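Local coordinates for protein acetyl-CoA acetyltransferase (Elizabethkingia anophelis NUHP1, PDB 6BN2) that catalyses the thiolase reaction of acetyl-CoA acetyltransferases, in which two acetyl-CoA molecules are probably joined into acetoacetyl-CoA through an acyl-cysteine intermediate, at residues 41-44 / 45-49; 177-180 / 181-185; 248-251 / 252-255; 362-365 / 366-370. All coordinates share one frame; numbering follows the deposited sequence. Where two conformers were deposited one is given.

Contact 1. Residues 41-44 / 45-49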
loop_
_atom_site.group_PDB
_atom_site.type_symbol
_atom_site.label_atom_id
_atom_site.label_comp_id
_atom_site.label_asym_id
_atom_site.label_seq_id
_atom_site.Cartn_x
_atom_site.Cartn_y
_atom_site.Cartn_z
ATOM N N ALA A 41 5.249 7.855 16.114
ATOM C CA ALA A 41 4.632 6.641 16.635
ATOM C C ALA A 41 5.615 5.478 16.606
ATOM O O ALA A 41 5.716 4.716 17.576
ATOM C CB ALA A 41 3.360 6.306 15.843
ATOM N N ILE A 42 6.357 5.325 15.503
ATOM C CA ILE A 42 7.296 4.212 15.417
ATOM C C ILE A 42 8.387 4.359 16.468
ATOM O O ILE A 42 8.734 3.398 17.161
ATOM C CB ILE A 42 7.895 4.113 14.003
ATOM C CG1 ILE A 42 6.823 3.745 12.984
ATOM C CG2 ILE A 42 9.011 3.063 13.990
ATOM C CD1 ILE A 42 7.320 3.905 11.517
ATOM N N LYS A 43 8.957 5.564 16.598
ATOM C CA LYS A 43 9.989 5.754 17.609
ATOM C C LYS A 43 9.426 5.495 18.998
ATOM O O LYS A 43 10.083 4.877 19.836
ATOM C CB LYS A 43 10.571 7.163 17.528
ATOM C CG LYS A 43 11.656 7.407 18.578
ATOM C CD LYS A 43 12.490 8.624 18.246
ATOM C CE LYS A 43 13.693 8.719 19.190
ATOM N NZ LYS A 43 13.238 8.887 20.590
ATOM N N GLY A 44 8.180 5.911 19.232
ATOM C CA GLY A 44 7.559 5.653 20.523
ATOM C C GLY A 44 7.425 4.174 20.817
ATOM O O GLY A 44 7.658 3.734 21.949
ATOM N N ALA A 45 7.072 3.386 19.798
ATOM C CA ALA A 45 6.924 1.948 19.991
ATOM C C ALA A 45 8.267 1.296 20.301
ATOM O O ALA A 45 8.346 0.414 21.164
ATOM C CB ALA A 45 6.286 1.314 18.753
ATOM N N LEU A 46 9.334 1.732 19.624
ATOM C CA LEU A 46 10.662 1.205 19.942
ATOM C C LEU A 46 11.098 1.615 21.343
ATOM O O LEU A 46 11.660 0.806 22.095
ATOM C CB LEU A 46 11.689 1.700 18.927
ATOM C CG LEU A 46 11.434 1.300 17.475
ATOM C CD1 LEU A 46 12.472 1.978 16.566
ATOM C CD2 LEU A 46 11.471 -0.202 17.340
ATOM N N ASP A 47 10.861 2.877 21.698
ATOM C CA ASP A 47 11.325 3.409 22.977
ATOM C C ASP A 47 10.663 2.714 24.163
ATOM O O ASP A 47 11.289 2.586 25.224
ATOM C CB ASP A 47 11.064 4.919 23.035
ATOM C CG ASP A 47 12.075 5.745 22.226
ATOM O OD1 ASP A 47 13.129 5.216 21.810
ATOM O OD2 ASP A 47 11.814 6.956 22.019
ATOM N N LYS A 48 9.405 2.272 24.016
ATOM C CA LYS A 48 8.699 1.625 25.123
ATOM C C LYS A 48 9.411 0.371 25.599
ATOM O O LYS A 48 9.319 0.014 26.781
ATOM C CB LYS A 48 7.271 1.239 24.714
ATOM C CG LYS A 48 6.288 2.397 24.632
ATOM C CD LYS A 48 5.822 2.849 26.014
ATOM C CE LYS A 48 4.802 3.987 25.900
ATOM N NZ LYS A 48 4.372 4.494 27.255
ATOM N N ILE A 49 10.095 -0.325 24.695
ATOM C CA ILE A 49 10.768 -1.573 25.015
ATOM C C ILE A 49 12.281 -1.467 24.847
ATOM O O ILE A 49 12.972 -2.490 24.857
ATOM C CB ILE A 49 10.199 -2.731 24.176
ATOM C CG1 ILE A 49 10.169 -2.353 22.690
ATOM C CG2 ILE A 49 8.779 -3.053 24.639
ATOM C CD1 ILE A 49 9.829 -3.513 21.762
HETATM O O HOH W 1 15.388 7.001 22.080
#
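Lys43 starts out with CG opposite its backbone N (chi1 180°) and stays drawn out to CE, where a turn at chi4 (-62°) bends NZ over to Asp47, whose carboxylate is set beside its own backbone N (chi1 -77°). The two form an i to i+4 salt bridge on the exposed face of helix 34-48, an amphipathic helix packed on a sheet of the layered thiolase fold. Lys43 NZ meets Asp47 OD2 at 2.8 Å on the syn lone pair, the side of the other oxygen. The two side chains cross obliquely, and Lys43 CG passes 3.5 Å from the same Asp47 OD2, so this oxygen touches both the ammonium and the aliphatic stem. A water closes the arrangement: it accepts from Lys43 NZ at 3.2 Å and donates to Asp47 OD1 at 2.9 Å, giving each carboxylate oxygen its own partner. Asp47 N donates to Lys43 O, so backbone and side chains link the same two residues. Like bonds run from Ala45 to Ala41, Leu46 to Ile42 and, a little longer, Lys48 to Gly44.

The buried face is apolar. Ile42 CG2 comes within 4.4 Å of Leu46 CD1, a loose contact; Leu46 packs on Leu51 and Leu83, Ile42 on Ala81, Leu83 and Val59 and Met61 of strand 59-62. The small Ala41 and Ala45 lie against strand 258-268. Lys48 NZ turns away to a salt bridge with Glu204, while Lys48 CG rests 3.3 Å from Gly44 O.

Contact 2. Residues 177-180 / 181-185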
loop_
_atom_site.group_PDB
_atom_site.type_symbol
_atom_site.label_atom_id
_atom_site.label_comp_id
_atom_site.label_asym_id
_atom_site.label_seq_id
_atom_site.Cartn_x
_atom_site.Cartn_y
_atom_site.Cartn_z
ATOM N N ILE A 177 -32.265 2.731 12.467
ATOM C CA ILE A 177 -31.470 3.421 13.474
ATOM C C ILE A 177 -31.785 4.904 13.359
ATOM O O ILE A 177 -31.504 5.524 12.331
ATOM C CB ILE A 177 -29.974 3.149 13.289
ATOM C CG1 ILE A 177 -29.738 1.633 13.397
ATOM C CG2 ILE A 177 -29.177 3.938 14.326
ATOM C CD1 ILE A 177 -28.386 1.172 12.887
ATOM N N THR A 178 -32.376 5.467 14.402
ATOM C CA THR A 178 -32.945 6.804 14.315
ATOM C C THR A 178 -31.912 7.883 14.624
ATOM O O THR A 178 -30.837 7.626 15.166
ATOM C CB THR A 178 -34.124 6.942 15.279
ATOM O OG1 THR A 178 -33.650 6.872 16.631
ATOM C CG2 THR A 178 -35.145 5.832 15.052
ATOM N N ARG A 179 -32.282 9.125 14.290
ATOM C CA ARG A 179 -31.486 10.290 14.673
ATOM C C ARG A 179 -31.229 10.315 16.177
ATOM O O ARG A 179 -30.099 10.548 16.626
ATOM C CB ARG A 179 -32.211 11.562 14.217
ATOM C CG ARG A 179 -31.791 12.858 14.918
ATOM C CD ARG A 179 -30.384 13.238 14.505
ATOM N NE ARG A 179 -29.925 14.493 15.110
ATOM C CZ ARG A 179 -30.105 15.695 14.570
ATOM N NH1 ARG A 179 -30.770 15.823 13.425
ATOM N NH2 ARG A 179 -29.624 16.772 15.174
ATOM N N GLU A 180 -32.276 10.076 16.973
ATOM C CA GLU A 180 -32.120 10.124 18.424
ATOM C C GLU A 180 -31.159 9.050 18.917
ATOM O O GLU A 180 -30.352 9.298 19.822
ATOM C CB GLU A 180 -33.481 9.976 19.105
ATOM C CG GLU A 180 -34.416 11.171 18.917
ATOM C CD GLU A 180 -35.070 11.256 17.534
ATOM O OE1 GLU A 180 -34.978 10.292 16.729
ATOM O OE2 GLU A 180 -35.689 12.308 17.256
ATOM N N GLU A 181 -31.228 7.848 18.333
ATOM C CA GLU A 181 -30.313 6.788 18.750
ATOM C C GLU A 181 -28.877 7.118 18.373
ATOM O O GLU A 181 -27.953 6.862 19.157
ATOM C CB GLU A 181 -30.737 5.449 18.138
ATOM C CG GLU A 181 -32.048 4.926 18.727
ATOM C CD GLU A 181 -32.731 3.862 17.868
ATOM O OE1 GLU A 181 -32.282 3.597 16.723
ATOM O OE2 GLU A 181 -33.738 3.289 18.335
ATOM N N GLN A 182 -28.667 7.676 17.176
ATOM C CA GLN A 182 -27.322 8.064 16.767
ATOM C C GLN A 182 -26.770 9.158 17.669
ATOM O O GLN A 182 -25.588 9.143 18.034
ATOM C CB GLN A 182 -27.335 8.525 15.310
ATOM C CG GLN A 182 -27.639 7.397 14.346
ATOM C CD GLN A 182 -27.780 7.874 12.920
ATOM O OE1 GLN A 182 -26.948 8.635 12.425
ATOM N NE2 GLN A 182 -28.832 7.428 12.247
ATOM N N ASP A 183 -27.614 10.124 18.035
ATOM C CA ASP A 183 -27.158 11.191 18.921
ATOM C C ASP A 183 -26.805 10.650 20.301
ATOM O O ASP A 183 -25.812 11.075 20.900
ATOM C CB ASP A 183 -28.224 12.284 19.019
ATOM C CG ASP A 183 -28.213 13.212 17.814
ATOM O OD1 ASP A 183 -27.298 13.081 16.962
ATOM O OD2 ASP A 183 -29.116 14.072 17.715
ATOM N N ALA A 184 -27.603 9.716 20.820
ATOM C CA ALA A 184 -27.302 9.133 22.125
ATOM C C ALA A 184 -25.996 8.354 22.082
ATOM O O ALA A 184 -25.197 8.416 23.027
ATOM C CB ALA A 184 -28.458 8.239 22.585
ATOM N N PHE A 185 -25.761 7.613 20.994
ATOM C CA PHE A 185 -24.492 6.912 20.831
ATOM C C PHE A 185 -23.329 7.895 20.801
ATOM O O PHE A 185 -22.292 7.668 21.445
ATOM C CB PHE A 185 -24.529 6.060 19.548
ATOM C CG PHE A 185 -23.255 5.277 19.274
ATOM C CD1 PHE A 185 -23.183 3.924 19.576
ATOM C CD2 PHE A 185 -22.144 5.893 18.699
ATOM C CE1 PHE A 185 -22.027 3.191 19.323
ATOM C CE2 PHE A 185 -20.983 5.175 18.451
ATOM C CZ PHE A 185 -20.930 3.813 18.759
#
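The carbonyl O of Thr178, whose backbone is extended, accepts the first i to i+4 bond, from Gln182 N, and from Arg179 onward the chain is helical, with Asp183 N and Ala184 N bonded to Arg179 O and Glu180 O. Thr178 OG1 sits between its backbone N and carbonyl carbon (chi1 67°), which brings it over the helix start to accept from Glu181 N at 3.1 Å. Glu181, extended beyond CG, returns the bond: its OE1 takes Thr178 N at 3.0 Å, approached from above the carboxylate plane. This reciprocal pair is a capping box, with Thr178 as the N-cap of helix 179-198, and it satisfies two N-H groups at the start of the helix. The carboxylate of Glu181 also lies near the positive end of the helix dipole, which would favour its charged form. Gln182 reaches back across Ile177 at about a right angle, its CG 3.8 Å from Ile177 CG2 and its NE2 3.3 Å from Ile177 O; the oxygen lies in the amide plane, but NE2 stands well above the carbonyl plane. Arg179, next after the cap, bends at chi2 (69°), and its NE meets the OD2 of Asp183, one turn on, edge-on at 2.8 Å in a salt bridge, the guanidinium and carboxylate planes being 81° apart. Arg179 NH2 goes on to Ile235 O and Leu238 O, whereas Asp183 OD1 accepts from Asn253 ND2.

Contact 3. Residues 248-251 / 252-255. With CA (calcium ion), chain B.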
loop_
_atom_site.group_PDB
_atom_site.type_symbol
_atom_site.label_atom_id
_atom_site.label_comp_id
_atom_site.label_asym_id
_atom_site.label_seq_id
_atom_site.Cartn_x
_atom_site.Cartn_y
_atom_site.Cartn_z
ATOM N N THR A 248 -30.538 11.732 9.212
ATOM C CA THR A 248 -30.171 11.345 10.570
ATOM C C THR A 248 -28.728 11.664 10.929
ATOM O O THR A 248 -28.443 11.865 12.114
ATOM C CB THR A 248 -30.415 9.841 10.807
ATOM O OG1 THR A 248 -29.529 9.066 9.984
ATOM C CG2 THR A 248 -31.860 9.444 10.514
ATOM N N VAL A 249 -27.813 11.730 9.964
ATOM C CA VAL A 249 -26.387 11.881 10.229
ATOM C C VAL A 249 -26.043 13.363 10.302
ATOM O O VAL A 249 -26.439 14.146 9.430
ATOM C CB VAL A 249 -25.563 11.171 9.137
ATOM C CG1 VAL A 249 -24.062 11.372 9.378
ATOM C CG2 VAL A 249 -25.931 9.679 9.070
ATOM N N THR A 250 -25.298 13.755 11.342
ATOM C CA THR A 250 -24.909 15.149 11.542
ATOM C C THR A 250 -23.401 15.253 11.719
ATOM O O THR A 250 -22.684 14.254 11.819
ATOM C CB THR A 250 -25.568 15.776 12.775
ATOM O OG1 THR A 250 -24.986 15.192 13.948
ATOM C CG2 THR A 250 -27.083 15.558 12.781
ATOM N N ALA A 251 -22.925 16.499 11.800
ATOM C CA ALA A 251 -21.504 16.717 12.056
ATOM C C ALA A 251 -21.090 16.168 13.413
ATOM O O ALA A 251 -19.928 15.790 13.599
ATOM C CB ALA A 251 -21.170 18.209 11.967
ATOM N N ALA A 252 -22.016 16.121 14.372
ATOM C CA ALA A 252 -21.682 15.646 15.710
ATOM C C ALA A 252 -21.744 14.139 15.852
ATOM O O ALA A 252 -21.002 13.582 16.666
ATOM C CB ALA A 252 -22.614 16.259 16.755
ATOM N N ASN A 253 -22.630 13.458 15.124
ATOM C CA ASN A 253 -22.733 12.012 15.295
ATOM C C ASN A 253 -21.997 11.244 14.205
ATOM O O ASN A 253 -21.946 10.010 14.249
ATOM C CB ASN A 253 -24.219 11.580 15.440
ATOM C CG ASN A 253 -25.048 11.734 14.157
ATOM O OD1 ASN A 253 -24.539 11.599 13.046
ATOM N ND2 ASN A 253 -26.354 11.962 14.326
ATOM N N ALA A 254 -21.373 11.952 13.270
ATOM C CA ALA A 254 -20.381 11.391 12.366
ATOM C C ALA A 254 -18.998 11.647 12.945
ATOM O O ALA A 254 -18.802 12.552 13.758
ATOM C CB ALA A 254 -20.491 12.035 10.984
ATOM N N SER A 255 -18.029 10.842 12.530
ATOM C CA SER A 255 -16.660 11.142 12.904
ATOM C C SER A 255 -16.185 12.387 12.157
ATOM O O SER A 255 -16.859 12.915 11.264
ATOM C CB SER A 255 -15.739 9.950 12.620
ATOM O OG SER A 255 -15.686 9.638 11.234
HETATM CA CA CA B . -18.287 14.142 15.636
HETATM O O HOH W 2 -18.249 15.335 11.353
HETATM O O HOH W 3 -16.407 14.423 16.868
#
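The calcium-binding loop that leads into strand 258-268 is folded here by an exchange of bonds between Thr250 and Asn253, a reciprocal side-chain-to-backbone pairing in a loop without regular helix or strand. Thr250 N donates to Asn253 OD1 at 2.9 Å, almost straight at the hydrogen, although it stands above the plane of the amide carbonyl. In return Asn253 N donates to Thr250 OG1 at 3.2 Å, and Ala252 N adds a weak bond to the same oxygen, the i to i+2 bond of an ST turn. Both side chains adopt the first torsion that places the group between backbone N and carbonyl carbon (chi1 71° for Thr250, 69° for Asn253), and they cross at about a right angle.

Asn253 ND2 reaches further back, to Thr248 O at 3.0 Å, with the donor in the carbonyl plane. The buried amide is thus gripped at both ends and its flip fixed. Ala254 N closes the turn on Thr250 O, and Ala254 CB packs 4.0 Å from Val249 CG1. A water donates to both Ala251 O and Ser255 O, bridging them. The turn presents backbone oxygens to the calcium ion, a site completed by Tyr190 OH: Ala252 O stands 3.0 Å from the metal, Ala254 O binds the calcium at 2.5 Å, and a water oxygen binds it at 2.3 Å.

Contact 4. Residues 362-365 / 366-370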
loop_
_atom_site.group_PDB
_atom_site.type_symbol
_atom_site.label_atom_id
_atom_site.label_comp_id
_atom_site.label_asym_id
_atom_site.label_seq_id
_atom_site.Cartn_x
_atom_site.Cartn_y
_atom_site.Cartn_z
ATOM N N GLY A 362 -7.167 1.926 11.894
ATOM C CA GLY A 362 -7.238 0.476 11.971
ATOM C C GLY A 362 -6.201 -0.147 12.884
ATOM O O GLY A 362 -6.453 -1.199 13.487
ATOM N N SER A 363 -5.017 0.464 12.983
ATOM C CA SER A 363 -4.074 0.037 14.009
ATOM C C SER A 363 -4.307 0.741 15.340
ATOM O O SER A 363 -4.051 0.145 16.389
ATOM C CB SER A 363 -2.622 0.248 13.534
ATOM O OG SER A 363 -2.455 1.473 12.827
ATOM N N ARG A 364 -4.800 1.986 15.317
ATOM C CA ARG A 364 -5.060 2.711 16.559
ATOM C C ARG A 364 -6.032 1.941 17.454
ATOM O O ARG A 364 -5.821 1.837 18.673
ATOM C CB ARG A 364 -5.588 4.109 16.213
ATOM C CG ARG A 364 -5.519 5.130 17.358
ATOM C CD ARG A 364 -6.624 4.904 18.403
ATOM N NE ARG A 364 -7.963 5.133 17.849
ATOM C CZ ARG A 364 -9.095 4.846 18.493
ATOM N NH1 ARG A 364 -9.059 4.272 19.693
ATOM N NH2 ARG A 364 -10.266 5.114 17.934
ATOM N N ILE A 365 -7.099 1.375 16.873
ATOM C CA ILE A 365 -8.063 0.671 17.721
ATOM C C ILE A 365 -7.473 -0.614 18.310
ATOM O O ILE A 365 -7.923 -1.055 19.371
ATOM C CB ILE A 365 -9.386 0.387 16.976
ATOM C CG1 ILE A 365 -9.199 -0.541 15.773
ATOM C CG2 ILE A 365 -10.064 1.719 16.578
ATOM C CD1 ILE A 365 -10.557 -0.926 15.110
ATOM N N ILE A 366 -6.447 -1.198 17.679
ATOM C CA ILE A 366 -5.740 -2.322 18.299
ATOM C C ILE A 366 -4.939 -1.851 19.509
ATOM O O ILE A 366 -4.929 -2.508 20.563
ATOM C CB ILE A 366 -4.823 -3.009 17.274
ATOM C CG1 ILE A 366 -5.621 -3.438 16.043
ATOM C CG2 ILE A 366 -4.166 -4.224 17.910
ATOM C CD1 ILE A 366 -4.711 -4.008 14.929
ATOM N N VAL A 367 -4.232 -0.726 19.367
ATOM C CA VAL A 367 -3.498 -0.133 20.489
ATOM C C VAL A 367 -4.444 0.096 21.661
ATOM O O VAL A 367 -4.165 -0.297 22.805
ATOM C CB VAL A 367 -2.827 1.183 20.049
ATOM C CG1 VAL A 367 -2.109 1.855 21.240
ATOM C CG2 VAL A 367 -1.832 0.935 18.899
ATOM N N THR A 368 -5.598 0.706 21.382
ATOM C CA THR A 368 -6.557 0.981 22.445
ATOM C C THR A 368 -7.112 -0.309 23.040
ATOM O O THR A 368 -7.226 -0.424 24.265
ATOM C CB THR A 368 -7.677 1.867 21.904
ATOM O OG1 THR A 368 -7.107 3.113 21.491
ATOM C CG2 THR A 368 -8.748 2.125 22.969
ATOM N N LEU A 369 -7.452 -1.284 22.189
ATOM C CA LEU A 369 -7.984 -2.564 22.670
ATOM C C LEU A 369 -7.015 -3.253 23.626
ATOM O O LEU A 369 -7.433 -3.793 24.656
ATOM C CB LEU A 369 -8.292 -3.472 21.477
ATOM C CG LEU A 369 -8.810 -4.862 21.855
ATOM C CD1 LEU A 369 -10.173 -4.755 22.541
ATOM C CD2 LEU A 369 -8.933 -5.721 20.600
ATOM N N ILE A 370 -5.716 -3.265 23.298
ATOM C CA ILE A 370 -4.729 -3.876 24.198
ATOM C C ILE A 370 -4.865 -3.302 25.598
ATOM O O ILE A 370 -4.849 -4.027 26.605
ATOM C CB ILE A 370 -3.305 -3.670 23.648
ATOM C CG1 ILE A 370 -3.112 -4.552 22.417
ATOM C CG2 ILE A 370 -2.248 -3.956 24.742
ATOM C CD1 ILE A 370 -1.909 -4.148 21.556
#
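Arg364 brings the edge of its guanidinium to Thr368, one turn along helix 358-375, NH1 donating to Thr368 OG1 at 2.9 Å with the hydroxyl oxygen close to the guanidinium plane. Bends at chi2 (-76°) and chi3 (-65°) fold the arginine back along the helix to make this reach, and Ile365 CG2 lies over one guanidinium face, 3.6 Å above it and toward the rim. Thr368 OG1 has a second partner, Glu205 OE1, so the hydroxyl links the arginine to a carboxylate.

Ser363 O accepts from Val367 N at 3.1 Å and, weakly, from Ile366 N. Gly362 O has no polar partner in the model; Ile366 CG1 and CD1 cover it at 3.5 and 3.6 Å. Ser363 OG bonds Ser262 OG and Ser360 O.

The helix belongs to the central helical layer of the thiolase fold, between its two β-layers: Ser363, Ile366 and Val367 pack on Leu264 of strand 258-268, Arg364 and Ile370 on strand 12-24, and Ile366 and Leu369 on Ile395 and Ile397 of strand 391-399.

Overall arrangement
Contacts 2 and 3 form one unit, their centres about 10 Å apart: Gln182 NE2 lies 2.9 Å from Thr248 OG1 in a weak hydrogen bond, and Arg179 CZ packs 3.5 Å from Thr250 CG2, so the start of helix 179-198 packs directly against the calcium loop. Ala254 of that loop is about 9 Å, side chain to side chain, from His356, a predicted proton acceptor. Contact 4 follows a few residues after in the chain, with Gly362 about 7 Å from the side chain of His356. The Ile365 side chain is about 9 Å from that of Cys386, also a predicted proton acceptor. Contact 1 is remote from these sites, its centre about 15 Å from that of contact 4 and about 38 Å from that of contact 2.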